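Local coordinates for protein Asp/Glu-specific dipeptidyl-peptidase (Flavobacterium psychrophilum, PDB 5JXF) that removes dipeptides from the N-terminus of oligopeptides as a serine peptidase, with strict specificity for aspartate or glutamate at the P1 position, at residues G287-Y292 and H656-N661; Y344-I349 and R680-T685; Q353-S358 and G684-I689. All blocks are in the same frame, centred on the assembly; numbering follows the deposited sequence.

Contact 1: residues G287-Y292 and H656-N661; sequences GKTQEY and HTTGGN. With ASP (aspartic acid), chain F.
G287 meets G659 backbone to backbone, and here the contact is tightest. The amide N of G287 gives a nearly straight hydrogen bond of 2.7 Å to O of G659, approaching in the carbonyl plane. G287 and G660 bring their CA atoms to 4.9 Å, a closeness that suits glycine on both sides. G660 is also the third residue of a type II turn from T658 to N661, and its positive phi of 112° is readily adopted by glycine. The turn is closed by N661 N bonding to T658 O, while OD1 of N661 takes the amide N of T658 on a lone pair.

T658, first in the turn, packs against the backbone of G287 and K288. With OG1 anti to the backbone N (chi1 -172°), its methyl CG2 comes within 4.0 Å of G287 N and lies still nearer K288 O, whereas its hydroxyl is bonded to D688. Deeper in, the carboxylate of E291 reaches the edge of the H656 imidazole, OE2 lying in the ring plane 3.4 Å from CE1. H656 accepts from G39 N at ND1 and bonds through NE2 to S687 O, so its orientation is fixed from two sides.

The solvent side is looser. K288 sends its long side chain outward, and a water bridges the gap, accepting from K288 N at 2.8 Å and donating to G659 O.

On the turn's ligand side, G660 N points at the bound aspartate and bonds its O at 2.8 Å. S662 N also binds this aspartate, a pairing consistent with the oxyanion hole of chymotrypsin-like peptidases. The chemistry implies that G659 O, gripped by an amide and a water, helps fix the peptide plane whose N-H serves the ligand.

Contact 2: residues Y344-I349 and R680-T685; sequences YWKKWI and RVWEGT. With ASP (aspartic acid), chain F.
K347 and R680 bring two cationic groups together: NZ of K347 sits 3.9 Å from NH2 of R680, at the edge of the guanidinium and in its plane. The acidic groups nearby probably offset the two charges. K347 NZ forms a salt bridge with D688, and R680 grips the bound aspartate in a side-on pair, NE to OD2 and NH2 to OD1, each bond 2.8 Å long. The bend at chi3 (-87°) turns the R680 guanidinium for this bidentate hold, which fits the role proposed for R680 in recognising acidic P1 residues. A long arginine suits the task, since its planar donors match a carboxylate.

The rest is packing round W682, part apolar and part against a backbone carbonyl. Its six-membered ring meets the helix by its rim: CH2 lies 3.5 Å from K346 O, and CG2 of I349 comes to 3.8 Å from the same CH2, in the plane of the indole. K346 adds its aliphatic part, CG touching W682 CZ3 at 3.6 Å, while NZ runs on to the carbonyls of D225 and N228. T685 faces K347 and holds the turn by giving OG1 to W682 O at 2.7 Å.

Helix 328-357 thus lies beside the loop that leaves strand 673-680; W229 touches K347, R680 and T685, and helix 295-325 packs against W348 of helix 328-357.

Contact 3: residues Q353-S358 and G684-I689; sequences QGLKKS and GTMSDI
The C-terminal end of helix 328-357 packs here on the type I turn G684 to S687, in the loop between strands 673-680 and 698-702. M686 carries the contact. Its chi1 of 63° sets CG between its own backbone N and carbonyl carbon, and a bend at chi3 brings the thioether end against the last helical turn. There SD lies 3.5 Å from G354 O, and the methyl CE sits close to both that carbonyl and OG of S358. Glycine suits position 354, where SD packs straight onto the helix backbone.

L355 closes the apolar side: its CD2 touches CE of M686 at 3.5 Å and CG2 of I689 at 3.7 Å, the leucine and isoleucine crossing at about a right angle. V302 of helix 295-325 touches L355, while V298 and I301 of that helix meet I689.

The turn is stiffened by S687, whose OG bonds G684 O at 2.8 Å, nearly along the C=O axis, and is also paired with R680 NH1. The chemistry is therefore divided: flexible, polarisable methionine and branched aliphatics fill the face toward the helices, while the serine hydroxyl ties the turn to itself and to the arginine thought to read acidic P1 residues.

Along the chain the first segments come in the order 287-292, 344-349, 353-358, and their partners follow more than 290 residues later as 656-661, 680-685, 684-689. Contacts 2 and 3 share helix 328-357 as well as G684 and T685, and their centres are 8 Å apart; contact 1 lies 13 Å from each. Loops after strands 279-284, 648-653 and 673-680 of one antiparallel sheet supply much of the set. D688 of contact 3 ties to both of the others. Contacts 1 and 2 both touch the bound aspartate, so the helical region and the sheet loops meet around the P1 pocket.

Contact 1: residues G287-Y292 and H656-N661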
loop_
_atom_site.group_PDB
_atom_site.type_symbol
_atom_site.label_atom_id
_atom_site.label_comp_id
_atom_site.label_asym_id
_atom_site.label_seq_id
_atom_site.Cartn_x
_atom_site.Cartn_y
_atom_site.Cartn_z
ATOM N N GLY A 287 -9.514 17.795 -21.204
ATOM C CA GLY A 287 -10.501 17.245 -22.110
ATOM C C GLY A 287 -11.941 17.389 -21.658
ATOM O O GLY A 287 -12.753 18.039 -22.326
ATOM N N LYS A 288 -12.275 16.785 -20.524
ATOM C CA LYS A 288 -13.665 16.764 -20.102
ATOM C C LYS A 288 -13.827 16.819 -18.588
ATOM O O LYS A 288 -13.034 16.261 -17.842
ATOM C CB LYS A 288 -14.370 15.523 -20.671
ATOM C CG LYS A 288 -15.888 15.574 -20.519
ATOM C CD LYS A 288 -16.599 14.471 -21.291
ATOM C CE LYS A 288 -16.182 13.093 -20.806
ATOM N NZ LYS A 288 -16.927 12.005 -21.512
ATOM N N THR A 289 -14.864 17.526 -18.154
ATOM C CA THR A 289 -15.208 17.643 -16.748
ATOM C C THR A 289 -16.723 17.797 -16.625
ATOM O O THR A 289 -17.362 18.296 -17.548
ATOM C CB THR A 289 -14.412 18.809 -16.112
ATOM O OG1 THR A 289 -13.320 18.275 -15.333
ATOM C CG2 THR A 289 -15.261 19.711 -15.283
ATOM N N GLN A 290 -17.300 17.305 -15.524
ATOM C CA GLN A 290 -18.742 17.393 -15.295
ATOM C C GLN A 290 -19.041 17.735 -13.843
ATOM O O GLN A 290 -19.570 16.908 -13.123
ATOM C CB GLN A 290 -19.435 16.073 -15.647
ATOM C CG GLN A 290 -19.173 15.591 -17.053
ATOM C CD GLN A 290 -19.943 14.337 -17.396
ATOM O OE1 GLN A 290 -20.936 14.384 -18.127
ATOM N NE2 GLN A 290 -19.471 13.199 -16.902
ATOM N N GLU A 291 -18.695 18.942 -13.407
ATOM C CA GLU A 291 -18.806 19.277 -11.990
ATOM C C GLU A 291 -20.238 19.558 -11.569
ATOM O O GLU A 291 -20.536 19.636 -10.374
ATOM C CB GLU A 291 -17.943 20.495 -11.645
ATOM C CG GLU A 291 -16.449 20.357 -11.948
ATOM C CD GLU A 291 -15.788 19.199 -11.223
ATOM O OE1 GLU A 291 -16.311 18.740 -10.184
ATOM O OE2 GLU A 291 -14.737 18.745 -11.710
ATOM N N TYR A 292 -21.125 19.715 -12.544
ATOM C CA TYR A 292 -22.448 20.234 -12.246
ATOM C C TYR A 292 -23.576 19.242 -12.514
ATOM O O TYR A 292 -24.703 19.638 -12.810
ATOM C CB TYR A 292 -22.656 21.511 -13.042
ATOM C CG TYR A 292 -21.502 22.462 -12.858
ATOM C CD1 TYR A 292 -21.334 23.144 -11.662
ATOM C CD2 TYR A 292 -20.557 22.654 -13.867
ATOM C CE1 TYR A 292 -20.276 24.009 -11.482
ATOM C CE2 TYR A 292 -19.491 23.513 -13.690
ATOM C CZ TYR A 292 -19.356 24.185 -12.494
ATOM O OH TYR A 292 -18.303 25.044 -12.302
ATOM N N HIS A 656 -6.125 21.966 -10.233
ATOM C CA HIS A 656 -7.209 21.127 -10.709
ATOM C C HIS A 656 -6.976 20.759 -12.164
ATOM O O HIS A 656 -7.040 21.617 -13.042
ATOM C CB HIS A 656 -8.547 21.855 -10.540
ATOM C CG HIS A 656 -9.751 21.002 -10.813
ATOM N ND1 HIS A 656 -11.030 21.518 -10.872
ATOM C CD2 HIS A 656 -9.874 19.673 -11.046
ATOM C CE1 HIS A 656 -11.884 20.547 -11.131
ATOM N NE2 HIS A 656 -11.208 19.417 -11.247
ATOM N N THR A 657 -6.723 19.478 -12.413
ATOM C CA THR A 657 -6.454 18.958 -13.752
ATOM C C THR A 657 -7.348 17.785 -14.121
ATOM O O THR A 657 -8.083 17.271 -13.282
ATOM C CB THR A 657 -4.989 18.488 -13.886
ATOM O OG1 THR A 657 -4.701 17.555 -12.840
ATOM C CG2 THR A 657 -4.023 19.664 -13.785
ATOM N N THR A 658 -7.266 17.348 -15.376
ATOM C CA THR A 658 -7.968 16.137 -15.810
ATOM C C THR A 658 -7.229 15.635 -17.057
ATOM O O THR A 658 -6.233 16.236 -17.451
ATOM C CB THR A 658 -9.492 16.413 -16.055
ATOM O OG1 THR A 658 -10.206 15.189 -16.305
ATOM C CG2 THR A 658 -9.701 17.366 -17.211
ATOM N N GLY A 659 -7.686 14.543 -17.667
ATOM C CA GLY A 659 -7.054 14.046 -18.880
ATOM C C GLY A 659 -7.050 15.161 -19.955
ATOM O O GLY A 659 -8.054 15.853 -20.131
ATOM N N GLY A 660 -5.931 15.332 -20.645
ATOM C CA GLY A 660 -5.718 16.485 -21.507
ATOM C C GLY A 660 -4.637 17.397 -20.954
ATOM O O GLY A 660 -3.920 18.058 -21.716
ATOM N N ASN A 661 -4.520 17.412 -19.624
ATOM C CA ASN A 661 -3.520 18.202 -18.932
ATOM C C ASN A 661 -2.203 17.475 -18.892
ATOM O O ASN A 661 -1.209 18.026 -18.423
ATOM C CB ASN A 661 -3.936 18.513 -17.501
ATOM C CG ASN A 661 -4.650 19.836 -17.362
ATOM O OD1 ASN A 661 -5.695 19.917 -16.717
ATOM N ND2 ASN A 661 -4.089 20.890 -17.960
HETATM N N ASP F . -2.904 11.294 -17.149
HETATM C CA ASP F . -3.955 12.213 -17.601
HETATM C C ASP F . -3.809 12.683 -19.037
HETATM O O ASP F . -3.993 13.867 -19.336
HETATM C CB ASP F . -4.031 13.434 -16.667
HETATM C CG ASP F . -4.905 13.193 -15.442
HETATM O OD1 ASP F . -5.763 12.296 -15.491
HETATM O OD2 ASP F . -4.746 13.913 -14.430
HETATM O O HOH W 1 -10.515 14.751 -19.831
#

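Contact 2: residues Y344-I349 and R680-T685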
loop_
_atom_site.group_PDB
_atom_site.type_symbol
_atom_site.label_atom_id
_atom_site.label_comp_id
_atom_site.label_asym_id
_atom_site.label_seq_id
_atom_site.Cartn_x
_atom_site.Cartn_y
_atom_site.Cartn_z
ATOM N N TYR A 344 -7.788 4.157 -18.141
ATOM C CA TYR A 344 -9.172 4.416 -17.746
ATOM C C TYR A 344 -9.771 3.293 -16.884
ATOM O O TYR A 344 -10.620 3.549 -16.027
ATOM C CB TYR A 344 -10.036 4.657 -18.988
ATOM C CG TYR A 344 -9.794 6.030 -19.555
ATOM C CD1 TYR A 344 -10.318 7.151 -18.928
ATOM C CD2 TYR A 344 -8.998 6.211 -20.669
ATOM C CE1 TYR A 344 -10.094 8.419 -19.415
ATOM C CE2 TYR A 344 -8.763 7.488 -21.171
ATOM C CZ TYR A 344 -9.321 8.585 -20.535
ATOM O OH TYR A 344 -9.104 9.857 -21.010
ATOM N N TRP A 345 -9.331 2.059 -17.110
ATOM C CA TRP A 345 -9.772 0.942 -16.279
ATOM C C TRP A 345 -9.473 1.231 -14.816
ATOM O O TRP A 345 -10.336 1.083 -13.944
ATOM C CB TRP A 345 -9.100 -0.361 -16.694
ATOM C CG TRP A 345 -9.144 -1.397 -15.602
ATOM C CD1 TRP A 345 -10.221 -2.170 -15.236
ATOM C CD2 TRP A 345 -8.070 -1.767 -14.717
ATOM N NE1 TRP A 345 -9.875 -2.994 -14.184
ATOM C CE2 TRP A 345 -8.564 -2.769 -13.851
ATOM C CE3 TRP A 345 -6.740 -1.351 -14.579
ATOM C CZ2 TRP A 345 -7.774 -3.359 -12.856
ATOM C CZ3 TRP A 345 -5.955 -1.941 -13.593
ATOM C CH2 TRP A 345 -6.476 -2.933 -12.745
ATOM N N LYS A 346 -8.250 1.668 -14.553
ATOM C CA LYS A 346 -7.894 1.984 -13.184
ATOM C C LYS A 346 -8.518 3.296 -12.739
ATOM O O LYS A 346 -8.919 3.402 -11.579
ATOM C CB LYS A 346 -6.381 2.042 -12.995
ATOM C CG LYS A 346 -5.975 2.037 -11.523
ATOM C CD LYS A 346 -4.473 2.085 -11.355
ATOM C CE LYS A 346 -4.041 1.709 -9.909
ATOM N NZ LYS A 346 -2.554 2.001 -9.717
ATOM N N LYS A 347 -8.607 4.287 -13.643
ATOM C CA LYS A 347 -9.218 5.568 -13.283
ATOM C C LYS A 347 -10.611 5.339 -12.715
ATOM O O LYS A 347 -10.995 5.917 -11.689
ATOM C CB LYS A 347 -9.310 6.544 -14.492
ATOM C CG LYS A 347 -9.888 7.896 -14.100
ATOM C CD LYS A 347 -10.484 8.660 -15.284
ATOM C CE LYS A 347 -11.238 9.902 -14.823
ATOM N NZ LYS A 347 -11.574 10.783 -15.968
ATOM N N TRP A 348 -11.366 4.488 -13.401
ATOM C CA TRP A 348 -12.767 4.281 -13.081
ATOM C C TRP A 348 -12.914 3.580 -11.723
ATOM O O TRP A 348 -13.850 3.858 -10.972
ATOM C CB TRP A 348 -13.448 3.496 -14.202
ATOM C CG TRP A 348 -13.613 4.338 -15.476
ATOM C CD1 TRP A 348 -13.695 5.695 -15.546
ATOM C CD2 TRP A 348 -13.700 3.862 -16.826
ATOM N NE1 TRP A 348 -13.830 6.096 -16.854
ATOM C CE2 TRP A 348 -13.840 4.989 -17.659
ATOM C CE3 TRP A 348 -13.673 2.591 -17.409
ATOM C CZ2 TRP A 348 -13.952 4.886 -19.041
ATOM C CZ3 TRP A 348 -13.788 2.493 -18.780
ATOM C CH2 TRP A 348 -13.930 3.630 -19.580
ATOM N N ILE A 349 -11.975 2.695 -11.408
ATOM C CA ILE A 349 -11.949 2.066 -10.084
ATOM C C ILE A 349 -11.836 3.161 -9.016
ATOM O O ILE A 349 -12.704 3.273 -8.145
ATOM C CB ILE A 349 -10.803 1.040 -9.988
ATOM C CG1 ILE A 349 -11.119 -0.148 -10.901
ATOM C CG2 ILE A 349 -10.535 0.599 -8.530
ATOM C CD1 ILE A 349 -9.974 -1.108 -11.109
ATOM N N ARG A 680 -2.915 12.481 -11.636
ATOM C CA ARG A 680 -3.582 12.870 -10.395
ATOM C C ARG A 680 -3.377 11.770 -9.375
ATOM O O ARG A 680 -3.155 10.620 -9.751
ATOM C CB ARG A 680 -5.078 13.080 -10.597
ATOM C CG ARG A 680 -5.477 14.364 -11.325
ATOM C CD ARG A 680 -6.930 14.289 -11.644
ATOM N NE ARG A 680 -7.131 13.610 -12.917
ATOM C CZ ARG A 680 -8.309 13.186 -13.360
ATOM N NH1 ARG A 680 -9.382 13.337 -12.600
ATOM N NH2 ARG A 680 -8.406 12.601 -14.552
ATOM N N VAL A 681 -3.487 12.103 -8.098
ATOM C CA VAL A 681 -3.326 11.093 -7.048
ATOM C C VAL A 681 -4.597 10.252 -6.906
ATOM O O VAL A 681 -5.695 10.686 -7.288
ATOM C CB VAL A 681 -2.965 11.730 -5.682
ATOM C CG1 VAL A 681 -1.792 12.659 -5.839
ATOM C CG2 VAL A 681 -4.145 12.481 -5.091
ATOM N N TRP A 682 -4.445 9.055 -6.330
ATOM C CA TRP A 682 -5.535 8.068 -6.248
ATOM C C TRP A 682 -6.821 8.634 -5.682
ATOM O O TRP A 682 -7.899 8.446 -6.239
ATOM C CB TRP A 682 -5.102 6.863 -5.410
ATOM C CG TRP A 682 -6.097 5.754 -5.398
ATOM C CD1 TRP A 682 -6.738 5.231 -4.305
ATOM C CD2 TRP A 682 -6.572 5.019 -6.533
ATOM N NE1 TRP A 682 -7.583 4.224 -4.695
ATOM C CE2 TRP A 682 -7.500 4.067 -6.055
ATOM C CE3 TRP A 682 -6.297 5.068 -7.908
ATOM C CZ2 TRP A 682 -8.160 3.171 -6.903
ATOM C CZ3 TRP A 682 -6.961 4.180 -8.751
ATOM C CH2 TRP A 682 -7.874 3.243 -8.245
ATOM N N GLU A 683 -6.687 9.353 -4.582
ATOM C CA GLU A 683 -7.825 9.904 -3.874
ATOM C C GLU A 683 -8.624 10.928 -4.667
ATOM O O GLU A 683 -9.774 11.204 -4.338
ATOM C CB GLU A 683 -7.345 10.527 -2.561
ATOM C CG GLU A 683 -6.889 9.479 -1.515
ATOM C CD GLU A 683 -5.570 8.802 -1.875
ATOM O OE1 GLU A 683 -4.765 9.398 -2.639
ATOM O OE2 GLU A 683 -5.339 7.676 -1.391
ATOM N N GLY A 684 -8.021 11.506 -5.707
ATOM C CA GLY A 684 -8.695 12.540 -6.449
ATOM C C GLY A 684 -9.045 12.119 -7.857
ATOM O O GLY A 684 -9.253 12.964 -8.733
ATOM N N THR A 685 -9.118 10.815 -8.089
ATOM C CA THR A 685 -9.461 10.319 -9.415
ATOM C C THR A 685 -10.922 10.611 -9.718
ATOM O O THR A 685 -11.385 10.459 -10.848
ATOM C CB THR A 685 -9.179 8.827 -9.532
ATOM O OG1 THR A 685 -9.550 8.197 -8.307
ATOM C CG2 THR A 685 -7.702 8.593 -9.740
HETATM N N ASP F . -2.904 11.294 -17.149
HETATM C CA ASP F . -3.955 12.213 -17.601
HETATM C C ASP F . -3.809 12.683 -19.037
HETATM O O ASP F . -3.993 13.867 -19.336
HETATM C CB ASP F . -4.031 13.434 -16.667
HETATM C CG ASP F . -4.905 13.193 -15.442
HETATM O OD1 ASP F . -5.763 12.296 -15.491
HETATM O OD2 ASP F . -4.746 13.913 -14.430
#

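Contact 3: residues Q353-S358 and G684-I689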
loop_
_atom_site.group_PDB
_atom_site.type_symbol
_atom_site.label_atom_id
_atom_site.label_comp_id
_atom_site.label_asym_id
_atom_site.label_seq_id
_atom_site.Cartn_x
_atom_site.Cartn_y
_atom_site.Cartn_z
ATOM N N GLN A 353 -14.577 4.610 -6.393
ATOM C CA GLN A 353 -14.131 4.510 -5.000
ATOM C C GLN A 353 -14.291 5.839 -4.261
ATOM O O GLN A 353 -14.914 5.889 -3.201
ATOM C CB GLN A 353 -12.670 4.037 -4.931
ATOM C CG GLN A 353 -12.177 3.707 -3.522
ATOM C CD GLN A 353 -10.822 3.002 -3.508
ATOM O OE1 GLN A 353 -10.529 2.168 -4.370
ATOM N NE2 GLN A 353 -9.986 3.341 -2.524
ATOM N N GLY A 354 -13.743 6.914 -4.829
ATOM C CA GLY A 354 -13.808 8.233 -4.215
ATOM C C GLY A 354 -15.199 8.845 -4.135
ATOM O O GLY A 354 -15.497 9.595 -3.207
ATOM N N LEU A 355 -16.046 8.562 -5.123
ATOM C CA LEU A 355 -17.418 9.072 -5.123
ATOM C C LEU A 355 -18.257 8.424 -4.018
ATOM O O LEU A 355 -19.073 9.084 -3.373
ATOM C CB LEU A 355 -18.086 8.836 -6.487
ATOM C CG LEU A 355 -17.527 9.654 -7.657
ATOM C CD1 LEU A 355 -18.080 9.162 -8.979
ATOM C CD2 LEU A 355 -17.828 11.114 -7.451
ATOM N N LYS A 356 -18.063 7.128 -3.816
ATOM C CA LYS A 356 -18.754 6.431 -2.742
ATOM C C LYS A 356 -18.236 6.925 -1.403
ATOM O O LYS A 356 -18.994 7.440 -0.589
ATOM C CB LYS A 356 -18.558 4.924 -2.863
ATOM C CG LYS A 356 -19.313 4.274 -4.009
ATOM C CD LYS A 356 -18.685 2.932 -4.309
ATOM C CE LYS A 356 -19.471 2.142 -5.327
ATOM N NZ LYS A 356 -18.894 0.778 -5.507
ATOM N N LYS A 357 -16.928 6.789 -1.208
ATOM C CA LYS A 357 -16.259 7.150 0.042
ATOM C C LYS A 357 -16.616 8.554 0.527
ATOM O O LYS A 357 -16.768 8.781 1.727
ATOM C CB LYS A 357 -14.738 7.027 -0.127
ATOM C CG LYS A 357 -13.939 7.434 1.094
ATOM C CD LYS A 357 -12.459 7.112 0.936
ATOM C CE LYS A 357 -11.721 7.282 2.260
ATOM N NZ LYS A 357 -11.976 8.620 2.867
ATOM N N SER A 358 -16.770 9.486 -0.412
ATOM C CA SER A 358 -17.032 10.884 -0.080
ATOM C C SER A 358 -18.524 11.180 -0.075
ATOM O O SER A 358 -18.939 12.293 0.262
ATOM C CB SER A 358 -16.325 11.816 -1.070
ATOM O OG SER A 358 -16.775 11.574 -2.392
ATOM N N GLY A 684 -8.021 11.506 -5.707
ATOM C CA GLY A 684 -8.695 12.540 -6.449
ATOM C C GLY A 684 -9.045 12.119 -7.857
ATOM O O GLY A 684 -9.253 12.964 -8.733
ATOM N N THR A 685 -9.118 10.815 -8.089
ATOM C CA THR A 685 -9.461 10.319 -9.415
ATOM C C THR A 685 -10.922 10.611 -9.718
ATOM O O THR A 685 -11.385 10.459 -10.848
ATOM C CB THR A 685 -9.179 8.827 -9.532
ATOM O OG1 THR A 685 -9.550 8.197 -8.307
ATOM C CG2 THR A 685 -7.702 8.593 -9.740
ATOM N N MET A 686 -11.629 11.069 -8.695
ATOM C CA MET A 686 -13.024 11.460 -8.795
ATOM C C MET A 686 -13.211 12.901 -9.259
ATOM O O MET A 686 -14.345 13.346 -9.470
ATOM C CB MET A 686 -13.690 11.308 -7.437
ATOM C CG MET A 686 -13.040 12.239 -6.423
ATOM S SD MET A 686 -13.710 12.106 -4.772
ATOM C CE MET A 686 -15.436 12.283 -5.136
ATOM N N SER A 687 -12.118 13.634 -9.407
ATOM C CA SER A 687 -12.220 15.100 -9.468
ATOM C C SER A 687 -12.943 15.694 -10.684
ATOM O O SER A 687 -13.218 16.880 -10.682
ATOM C CB SER A 687 -10.838 15.715 -9.361
ATOM O OG SER A 687 -9.961 15.182 -10.336
ATOM N N ASP A 688 -13.259 14.886 -11.696
ATOM C CA ASP A 688 -14.071 15.350 -12.836
ATOM C C ASP A 688 -15.538 15.500 -12.463
ATOM O O ASP A 688 -16.314 16.150 -13.172
ATOM C CB ASP A 688 -14.004 14.377 -14.012
ATOM C CG ASP A 688 -12.642 14.301 -14.652
ATOM O OD1 ASP A 688 -11.700 14.987 -14.191
ATOM O OD2 ASP A 688 -12.522 13.516 -15.618
ATOM N N ILE A 689 -15.923 14.841 -11.373
ATOM C CA ILE A 689 -17.324 14.750 -10.950
ATOM C C ILE A 689 -17.512 15.491 -9.624
ATOM O O ILE A 689 -18.523 16.148 -9.401
ATOM C CB ILE A 689 -17.754 13.269 -10.803
ATOM C CG1 ILE A 689 -17.556 12.529 -12.130
ATOM C CG2 ILE A 689 -19.189 13.146 -10.277
ATOM C CD1 ILE A 689 -18.357 13.107 -13.279
#